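Local coordinates for bifunctional purine biosynthetic protein ADE5,7 (Cryptococcus neoformans var. grubii serotype A, PDB 7LVO) that catalyses, as the GAR synthetase half of a bifunctional enzyme, the ATP-dependent ligation of phosphoribosylamine and glycine in de novo purine biosynthesis, at residues E49-F54 against A343-L348; E240-A245 against D338-A343; V379-A384 against R461-R466. All coordinates share one frame; numbering follows the deposited sequence.

How the interactions relate
One short helix, 340-344, serves as a hub in this half of the enzyme. Interactions 1 and 2 share Ala-343 and have centres about 11 Å apart; Leu-344 CD1 meets Leu-244 CD2 at 3.7 Å, an apolar contact that joins the two. Interaction 3 belongs to the C domain, its centre about 14 Å from that of interaction 2. Between these two, Pro-339 O and Ser-380 OG lie 3.1 Å apart in a probable hydrogen bond. Interaction 2 lies nearest the predicted nucleotide site: the Glu-340 side chain is about 7 Å from that of Asn-333, a predicted magnesium ligand. Thus N-terminal, ATP-grasp and C-terminal parts converge on one helix.

Interaction 1. Residues E49-F54 against A343-L348; sequences EHALAF and ALMLLL
Ala-51 and Met-345 bring the two backbones to their closest approach, with 6.6 Å between their CA atoms. Ala-51 lies within helix 47-56, whereas Met-345 sits in a helical turn of the second segment, where Leu-346 N and Leu-347 N are hydrogen-bonded to the carbonyl oxygens of Ala-343 and Leu-344, each three residues back. So near an approach is consistent with the small size of the alanine, and Met-345 carries the contact from its own side.

Its CB is directed at the helix, and its CG rests 4.0 Å from Ala-51 CB and 3.8 Å from Ala-51 O. Beyond CG the methionine bends twice: a chi2 of -62° turns SD across the helix, from beside Ala-51 to Leu-52, and a chi3 of 98° directs the terminal CE methyl. SD reaches Leu-52 CD2 at 3.9 Å. Leu-52 starts from a less promising direction, because its CB points away from Met-345; with chi2 at 169°, CD1 extends away from CA and the second methyl, CD2, is the one turned to the sulfur, and the two side chains cross obliquely.

Around this centre the closure is looser. Phe-54 and Leu-346 approach only to 4.7 Å, between CE2 of the ring and CD1 of the leucine, and Phe-410 of strand 407-411 touches Ala-51 and Leu-346 and meets Phe-54 edge-to-face. Met-255 also packs on Met-345. The contact thereby seats a helix of the GARS N domain, the one following strand 38-44, against segment 343-348 of the ATP-grasp region.

Since a thioether, a methylene and methyl groups, with one backbone oxygen, make a largely apolar buried interface, adhesion between these segments rests mainly on dispersion and exclusion of water, with the bent methionine lying against the helix surface.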
loop_
_atom_site.group_PDB
_atom_site.type_symbol
_atom_site.label_atom_id
_atom_site.label_comp_id
_atom_site.label_asym_id
_atom_site.label_seq_id
_atom_site.Cartn_x
_atom_site.Cartn_y
_atom_site.Cartn_z
ATOM N N GLU A 49 -1.871 -8.002 4.795
ATOM C CA GLU A 49 -1.983 -9.440 4.559
ATOM C C GLU A 49 -3.117 -10.040 5.378
ATOM O O GLU A 49 -3.946 -10.793 4.855
ATOM C CB GLU A 49 -0.661 -10.127 4.881
ATOM C CG GLU A 49 0.382 -10.013 3.781
ATOM C CD GLU A 49 0.799 -8.589 3.515
ATOM O OE1 GLU A 49 1.183 -7.876 4.468
ATOM O OE2 GLU A 49 0.736 -8.164 2.357
ATOM N N HIS A 50 -3.178 -9.713 6.676
ATOM C CA HIS A 50 -4.255 -10.244 7.500
ATOM C C HIS A 50 -5.614 -9.810 6.964
ATOM O O HIS A 50 -6.539 -10.623 6.869
ATOM C CB HIS A 50 -4.073 -9.796 8.949
ATOM C CG HIS A 50 -4.978 -10.492 9.915
ATOM N ND1 HIS A 50 -5.027 -10.171 11.255
ATOM C CD2 HIS A 50 -5.873 -11.490 9.736
ATOM C CE1 HIS A 50 -5.914 -10.942 11.860
ATOM N NE2 HIS A 50 -6.440 -11.753 10.959
ATOM N N ALA A 51 -5.750 -8.536 6.603
ATOM C CA ALA A 51 -7.017 -8.055 6.061
ATOM C C ALA A 51 -7.359 -8.757 4.747
ATOM O O ALA A 51 -8.523 -9.093 4.497
ATOM C CB ALA A 51 -6.954 -6.541 5.868
ATOM N N LEU A 52 -6.363 -8.973 3.885
ATOM C CA LEU A 52 -6.620 -9.700 2.642
ATOM C C LEU A 52 -6.960 -11.162 2.921
ATOM O O LEU A 52 -7.929 -11.702 2.370
ATOM C CB LEU A 52 -5.417 -9.598 1.705
ATOM C CG LEU A 52 -5.168 -8.230 1.097
ATOM C CD1 LEU A 52 -3.802 -8.178 0.414
ATOM C CD2 LEU A 52 -6.269 -7.865 0.098
ATOM N N ALA A 53 -6.168 -11.822 3.770
ATOM C CA ALA A 53 -6.492 -13.187 4.170
ATOM C C ALA A 53 -7.887 -13.259 4.766
ATOM O O ALA A 53 -8.613 -14.239 4.547
ATOM C CB ALA A 53 -5.456 -13.710 5.171
ATOM N N PHE A 54 -8.275 -12.228 5.522
ATOM C CA PHE A 54 -9.600 -12.190 6.120
ATOM C C PHE A 54 -10.684 -12.328 5.061
ATOM O O PHE A 54 -11.605 -13.139 5.203
ATOM C CB PHE A 54 -9.753 -10.885 6.913
ATOM C CG PHE A 54 -11.158 -10.592 7.355
ATOM C CD1 PHE A 54 -11.727 -11.281 8.418
ATOM C CD2 PHE A 54 -11.903 -9.610 6.720
ATOM C CE1 PHE A 54 -13.021 -11.003 8.833
ATOM C CE2 PHE A 54 -13.199 -9.327 7.132
ATOM C CZ PHE A 54 -13.756 -10.025 8.188
ATOM N N ALA A 343 -9.126 -0.884 6.147
ATOM C CA ALA A 343 -10.427 -0.220 6.163
ATOM C C ALA A 343 -11.249 -0.559 4.925
ATOM O O ALA A 343 -12.452 -0.807 5.034
ATOM C CB ALA A 343 -10.244 1.292 6.278
ATOM N N LEU A 344 -10.610 -0.595 3.751
ATOM C CA LEU A 344 -11.347 -0.805 2.506
ATOM C C LEU A 344 -11.932 -2.212 2.430
ATOM O O LEU A 344 -13.026 -2.406 1.883
ATOM C CB LEU A 344 -10.444 -0.543 1.314
ATOM C CG LEU A 344 -10.074 0.915 1.042
ATOM C CD1 LEU A 344 -8.949 1.026 0.013
ATOM C CD2 LEU A 344 -11.288 1.697 0.587
ATOM N N MET A 345 -11.213 -3.206 2.957
ATOM C CA MET A 345 -11.730 -4.569 2.954
ATOM C C MET A 345 -13.073 -4.650 3.672
ATOM O O MET A 345 -13.898 -5.518 3.360
ATOM C CB MET A 345 -10.733 -5.520 3.607
ATOM C CG MET A 345 -9.459 -5.772 2.794
ATOM S SD MET A 345 -9.763 -6.559 1.200
ATOM C CE MET A 345 -9.749 -5.147 0.108
ATOM N N LEU A 346 -13.306 -3.766 4.641
ATOM C CA LEU A 346 -14.573 -3.751 5.363
ATOM C C LEU A 346 -15.697 -3.078 4.587
ATOM O O LEU A 346 -16.837 -3.092 5.057
ATOM C CB LEU A 346 -14.395 -3.059 6.712
ATOM C CG LEU A 346 -13.833 -3.914 7.837
ATOM C CD1 LEU A 346 -12.620 -4.705 7.388
ATOM C CD2 LEU A 346 -13.495 -3.048 9.040
ATOM N N LEU A 347 -15.411 -2.498 3.423
ATOM C CA LEU A 347 -16.436 -1.879 2.591
ATOM C C LEU A 347 -16.840 -2.746 1.406
ATOM O O LEU A 347 -17.755 -2.372 0.667
ATOM C CB LEU A 347 -15.963 -0.512 2.086
ATOM C CG LEU A 347 -15.808 0.583 3.139
ATOM C CD1 LEU A 347 -15.350 1.885 2.485
ATOM C CD2 LEU A 347 -17.095 0.806 3.907
ATOM N N LEU A 348 -16.184 -3.887 1.201
ATOM C CA LEU A 348 -16.620 -4.822 0.172
ATOM C C LEU A 348 -17.942 -5.454 0.589
ATOM O O LEU A 348 -18.039 -6.035 1.669
ATOM C CB LEU A 348 -15.559 -5.891 -0.050
ATOM C CG LEU A 348 -14.275 -5.454 -0.759
ATOM C CD1 LEU A 348 -13.226 -6.565 -0.701
ATOM C CD2 LEU A 348 -14.560 -5.074 -2.195
#

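Interaction 2. Residues E240-A245 against D338-A343; sequences EISVLA and DPETQA
Ser-242 OG and Glu-340 OE2 approach to 3.1 Å, the shortest polar approach between strand 240-248 and the start of helix 340-344. The glutamate reaches across by folding: its CG lies beside the backbone N, 4.1 Å from Ser-242 CB, and chi2 of 95° then bends the chain, turning the carboxylate to the hydroxyl. Both residues are buried, so the carboxylate is held within the protein, with Asp-260 and Phe-317 also against the glutamate side chain.

Next along this face of the strand, where alternate side chains point the same way, Leu-244 supplies the apolar part. Its CD1 stands 4.4 Å from Glu-340 CB and its CD2 equally far from Thr-341 OG1, a loose fit; that hydroxyl is hydrogen-bonded to Gly-337 O. The strand belongs to one of the antiparallel sheets of the ATP-grasp fold, together with strands 252-254, 315-323 and 326-333, and Ser-242 falls within the predicted ATP-binding stretch, consistent with a place near the nucleotide site.

A cis peptide precedes Pro-339, where the chain turns into the helix. Spanning that turn, Gln-342 NE2 donates to Asp-338 OD1 over 3.1 Å in a nearly straight bond, 175° at the hydrogen. The acceptor lies in the plane of the glutamine amide, yet the donor stands well above the carboxylate plane, and Asp-338 OD2 takes a second hydrogen bond from Arg-48 N.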
loop_
_atom_site.group_PDB
_atom_site.type_symbol
_atom_site.label_atom_id
_atom_site.label_comp_id
_atom_site.label_asym_id
_atom_site.label_seq_id
_atom_site.Cartn_x
_atom_site.Cartn_y
_atom_site.Cartn_z
ATOM N N GLU A 240 -4.123 15.095 1.037
ATOM C CA GLU A 240 -3.813 13.920 0.244
ATOM C C GLU A 240 -4.950 12.911 0.341
ATOM O O GLU A 240 -5.642 12.820 1.362
ATOM C CB GLU A 240 -2.503 13.276 0.704
ATOM C CG GLU A 240 -1.291 14.186 0.597
ATOM C CD GLU A 240 0.001 13.491 0.995
ATOM O OE1 GLU A 240 0.072 12.247 0.892
ATOM O OE2 GLU A 240 0.945 14.189 1.411
ATOM N N ILE A 241 -5.140 12.161 -0.742
ATOM C CA ILE A 241 -6.113 11.077 -0.777
ATOM C C ILE A 241 -5.470 9.877 -1.462
ATOM O O ILE A 241 -4.557 10.018 -2.281
ATOM C CB ILE A 241 -7.420 11.475 -1.497
ATOM C CG1 ILE A 241 -7.150 11.832 -2.958
ATOM C CG2 ILE A 241 -8.090 12.637 -0.775
ATOM C CD1 ILE A 241 -8.411 12.057 -3.776
ATOM N N SER A 242 -5.944 8.688 -1.108
ATOM C CA SER A 242 -5.496 7.442 -1.714
ATOM C C SER A 242 -6.623 6.879 -2.573
ATOM O O SER A 242 -7.762 6.756 -2.105
ATOM C CB SER A 242 -5.088 6.429 -0.644
ATOM O OG SER A 242 -3.994 6.905 0.131
ATOM N N VAL A 243 -6.302 6.533 -3.819
ATOM C CA VAL A 243 -7.255 5.928 -4.743
ATOM C C VAL A 243 -6.695 4.572 -5.156
ATOM O O VAL A 243 -5.735 4.503 -5.927
ATOM C CB VAL A 243 -7.509 6.814 -5.970
ATOM C CG1 VAL A 243 -8.500 6.143 -6.907
ATOM C CG2 VAL A 243 -8.011 8.188 -5.543
ATOM N N LEU A 244 -7.283 3.503 -4.634
ATOM C CA LEU A 244 -6.924 2.141 -4.993
ATOM C C LEU A 244 -7.879 1.626 -6.061
ATOM O O LEU A 244 -9.096 1.808 -5.957
ATOM C CB LEU A 244 -6.967 1.223 -3.770
ATOM C CG LEU A 244 -5.865 1.443 -2.735
ATOM C CD1 LEU A 244 -6.087 2.735 -1.962
ATOM C CD2 LEU A 244 -5.796 0.241 -1.795
ATOM N N ALA A 245 -7.324 0.965 -7.077
ATOM C CA ALA A 245 -8.111 0.492 -8.210
ATOM C C ALA A 245 -7.566 -0.838 -8.706
ATOM O O ALA A 245 -6.355 -0.989 -8.882
ATOM C CB ALA A 245 -8.097 1.523 -9.348
ATOM N N ASP A 338 -1.234 0.096 3.107
ATOM C CA ASP A 338 -1.349 -0.208 4.528
ATOM C C ASP A 338 -1.273 1.113 5.282
ATOM O O ASP A 338 -0.280 1.853 5.125
ATOM C CB ASP A 338 -0.242 -1.166 4.966
ATOM C CG ASP A 338 -0.482 -1.744 6.347
ATOM O OD1 ASP A 338 -0.774 -0.977 7.271
ATOM O OD2 ASP A 338 -0.398 -2.983 6.493
ATOM N N PRO A 339 -2.267 1.453 6.119
ATOM C CA PRO A 339 -3.440 0.665 6.511
ATOM C C PRO A 339 -4.722 0.933 5.719
ATOM O O PRO A 339 -5.801 0.673 6.237
ATOM C CB PRO A 339 -3.639 1.082 7.975
ATOM C CG PRO A 339 -3.267 2.551 7.948
ATOM C CD PRO A 339 -2.154 2.691 6.917
ATOM N N GLU A 340 -4.605 1.416 4.481
ATOM C CA GLU A 340 -5.807 1.669 3.685
ATOM C C GLU A 340 -6.583 0.379 3.439
ATOM O O GLU A 340 -7.819 0.380 3.416
ATOM C CB GLU A 340 -5.433 2.319 2.349
ATOM C CG GLU A 340 -5.012 3.768 2.439
ATOM C CD GLU A 340 -3.516 3.939 2.538
ATOM O OE1 GLU A 340 -2.816 2.930 2.761
ATOM O OE2 GLU A 340 -3.042 5.078 2.390
ATOM N N THR A 341 -5.872 -0.733 3.238
ATOM C CA THR A 341 -6.540 -1.994 2.935
ATOM C C THR A 341 -7.396 -2.462 4.099
ATOM O O THR A 341 -8.521 -2.941 3.898
ATOM C CB THR A 341 -5.505 -3.059 2.574
ATOM O OG1 THR A 341 -4.781 -2.645 1.411
ATOM C CG2 THR A 341 -6.169 -4.404 2.301
ATOM N N GLN A 342 -6.887 -2.326 5.329
ATOM C CA GLN A 342 -7.644 -2.796 6.489
ATOM C C GLN A 342 -9.015 -2.141 6.574
ATOM O O GLN A 342 -9.980 -2.771 7.021
ATOM C CB GLN A 342 -6.864 -2.528 7.775
ATOM C CG GLN A 342 -5.580 -3.355 7.915
ATOM C CD GLN A 342 -4.358 -2.665 7.331
ATOM O OE1 GLN A 342 -4.334 -2.289 6.153
ATOM N NE2 GLN A 342 -3.333 -2.492 8.158
ATOM N N ALA A 343 -9.126 -0.884 6.147
ATOM C CA ALA A 343 -10.427 -0.220 6.163
ATOM C C ALA A 343 -11.249 -0.559 4.925
ATOM O O ALA A 343 -12.452 -0.807 5.034
ATOM C CB ALA A 343 -10.244 1.292 6.278
#

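Interaction 3. Residues V379-A384 against R461-R466; sequences VSVVLA and RDIAYR
Ile-463 presses its branched side chain into strand 377-384, and its CB already lies 3.9 Å from CG2 of Val-381. From there the two branches part. CG1 continues alongside the same valine, 4.0 Å from CG2 and nearly as close to CG1, while CD1 at the tip runs on past it and stays 5.1 Å from Val-381 CG1. CG2 takes the other direction: set anti to the backbone N by a chi1 of -62°, it reaches Val-379 CG1 at 3.9 Å and also touches the backbone oxygen of Ser-380. The isoleucine thus sits on one face of the strand, spanning Val-379 and Val-381, its side chain running opposite to theirs.

What presents it is a type II beta turn from Asp-462 to Tyr-465, closed by Tyr-465 N bonding Asp-462 O. Ile-463 occupies the second position, and Ala-464, in the third, adopts a left-handed backbone conformation (phi 69°). Strand 377-384 of the C domain is the middle one of a five-stranded antiparallel sheet that also takes in strands 259-263 and 277-280. Helix 438-449 lies on Val-379 as well, and its Tyr-446 OH hydrogen-bonds Ile-463 N, tying the turn to the helix.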
loop_
_atom_site.group_PDB
_atom_site.type_symbol
_atom_site.label_atom_id
_atom_site.label_comp_id
_atom_site.label_asym_id
_atom_site.label_seq_id
_atom_site.Cartn_x
_atom_site.Cartn_y
_atom_site.Cartn_z
ATOM N N VAL A 379 -13.001 2.656 8.947
ATOM C CA VAL A 379 -11.880 3.320 9.596
ATOM C C VAL A 379 -10.918 2.268 10.126
ATOM O O VAL A 379 -11.327 1.192 10.563
ATOM C CB VAL A 379 -12.346 4.236 10.751
ATOM C CG1 VAL A 379 -11.153 4.938 11.385
ATOM C CG2 VAL A 379 -13.378 5.242 10.262
ATOM N N SER A 380 -9.625 2.592 10.089
ATOM C CA SER A 380 -8.581 1.753 10.660
ATOM C C SER A 380 -7.691 2.625 11.529
ATOM O O SER A 380 -7.234 3.680 11.082
ATOM C CB SER A 380 -7.749 1.064 9.573
ATOM O OG SER A 380 -7.089 2.005 8.741
ATOM N N VAL A 381 -7.441 2.185 12.759
ATOM C CA VAL A 381 -6.634 2.936 13.719
ATOM C C VAL A 381 -5.482 2.045 14.164
ATOM O O VAL A 381 -5.704 0.948 14.690
ATOM C CB VAL A 381 -7.462 3.398 14.924
ATOM C CG1 VAL A 381 -6.559 4.116 15.929
ATOM C CG2 VAL A 381 -8.598 4.311 14.479
ATOM N N VAL A 382 -4.258 2.523 13.967
ATOM C CA VAL A 382 -3.057 1.729 14.184
ATOM C C VAL A 382 -2.587 1.890 15.623
ATOM O O VAL A 382 -2.560 3.000 16.170
ATOM C CB VAL A 382 -1.947 2.136 13.191
ATOM C CG1 VAL A 382 -0.630 1.459 13.557
ATOM C CG2 VAL A 382 -2.347 1.788 11.761
ATOM N N LEU A 383 -2.218 0.771 16.236
ATOM C CA LEU A 383 -1.512 0.750 17.509
ATOM C C LEU A 383 -0.050 0.413 17.237
ATOM O O LEU A 383 0.250 -0.622 16.632
ATOM C CB LEU A 383 -2.134 -0.265 18.459
ATOM C CG LEU A 383 -3.089 0.295 19.514
ATOM C CD1 LEU A 383 -4.247 1.039 18.881
ATOM C CD2 LEU A 383 -3.606 -0.830 20.406
ATOM N N ALA A 384 0.852 1.291 17.669
ATOM C CA ALA A 384 2.272 1.154 17.384
ATOM C C ALA A 384 3.055 0.932 18.676
ATOM O O ALA A 384 2.534 1.075 19.781
ATOM C CB ALA A 384 2.801 2.389 16.644
ATOM N N ARG A 461 -5.531 9.518 18.667
ATOM C CA ARG A 461 -6.945 9.548 19.012
ATOM C C ARG A 461 -7.781 10.356 18.029
ATOM O O ARG A 461 -9.011 10.379 18.159
ATOM C CB ARG A 461 -7.124 10.117 20.421
ATOM C CG ARG A 461 -6.411 9.326 21.508
ATOM C CD ARG A 461 -6.517 10.035 22.853
ATOM N NE ARG A 461 -5.858 11.335 22.831
ATOM C CZ ARG A 461 -5.895 12.211 23.827
ATOM N NH1 ARG A 461 -6.558 11.960 24.945
ATOM N NH2 ARG A 461 -5.252 13.368 23.696
ATOM N N ASP A 462 -7.155 11.010 17.051
ATOM C CA ASP A 462 -7.851 11.926 16.153
ATOM C C ASP A 462 -7.928 11.394 14.724
ATOM O O ASP A 462 -8.016 12.172 13.773
ATOM C CB ASP A 462 -7.165 13.293 16.163
ATOM C CG ASP A 462 -5.740 13.229 15.646
ATOM O OD1 ASP A 462 -5.122 12.142 15.740
ATOM O OD2 ASP A 462 -5.240 14.254 15.144
ATOM N N ILE A 463 -7.894 10.070 14.554
ATOM C CA ILE A 463 -8.035 9.501 13.220
ATOM C C ILE A 463 -9.377 9.916 12.637
ATOM O O ILE A 463 -10.429 9.729 13.263
ATOM C CB ILE A 463 -7.892 7.974 13.267
ATOM C CG1 ILE A 463 -6.505 7.589 13.770
ATOM C CG2 ILE A 463 -8.160 7.374 11.883
ATOM C CD1 ILE A 463 -5.356 8.031 12.881
ATOM N N ALA A 464 -9.341 10.490 11.435
ATOM C CA ALA A 464 -10.519 10.971 10.722
ATOM C C ALA A 464 -11.150 12.195 11.382
ATOM O O ALA A 464 -12.306 12.532 11.092
ATOM C CB ALA A 464 -11.571 9.869 10.574
ATOM N N TYR A 465 -10.411 12.876 12.262
ATOM C CA TYR A 465 -10.968 14.035 12.951
ATOM C C TYR A 465 -11.242 15.177 11.978
ATOM O O TYR A 465 -12.271 15.853 12.082
ATOM C CB TYR A 465 -10.019 14.493 14.064
ATOM C CG TYR A 465 -9.025 15.553 13.632
ATOM C CD1 TYR A 465 -7.848 15.207 12.976
ATOM C CD2 TYR A 465 -9.269 16.901 13.878
ATOM C CE1 TYR A 465 -6.938 16.180 12.585
ATOM C CE2 TYR A 465 -8.370 17.875 13.488
ATOM C CZ TYR A 465 -7.208 17.512 12.843
ATOM O OH TYR A 465 -6.310 18.486 12.456
ATOM N N ARG A 466 -10.340 15.399 11.022
ATOM C CA ARG A 466 -10.465 16.511 10.092
ATOM C C ARG A 466 -11.580 16.310 9.075
ATOM O O ARG A 466 -11.881 17.240 8.320
ATOM C CB ARG A 466 -9.132 16.730 9.376
ATOM C CG ARG A 466 -8.499 15.452 8.869
ATOM C CD ARG A 466 -7.041 15.675 8.487
ATOM N NE ARG A 466 -6.431 14.450 7.979
ATOM C CZ ARG A 466 -6.423 14.101 6.702
ATOM N NH1 ARG A 466 -6.967 14.874 5.774
ATOM N NH2 ARG A 466 -5.857 12.950 6.346
#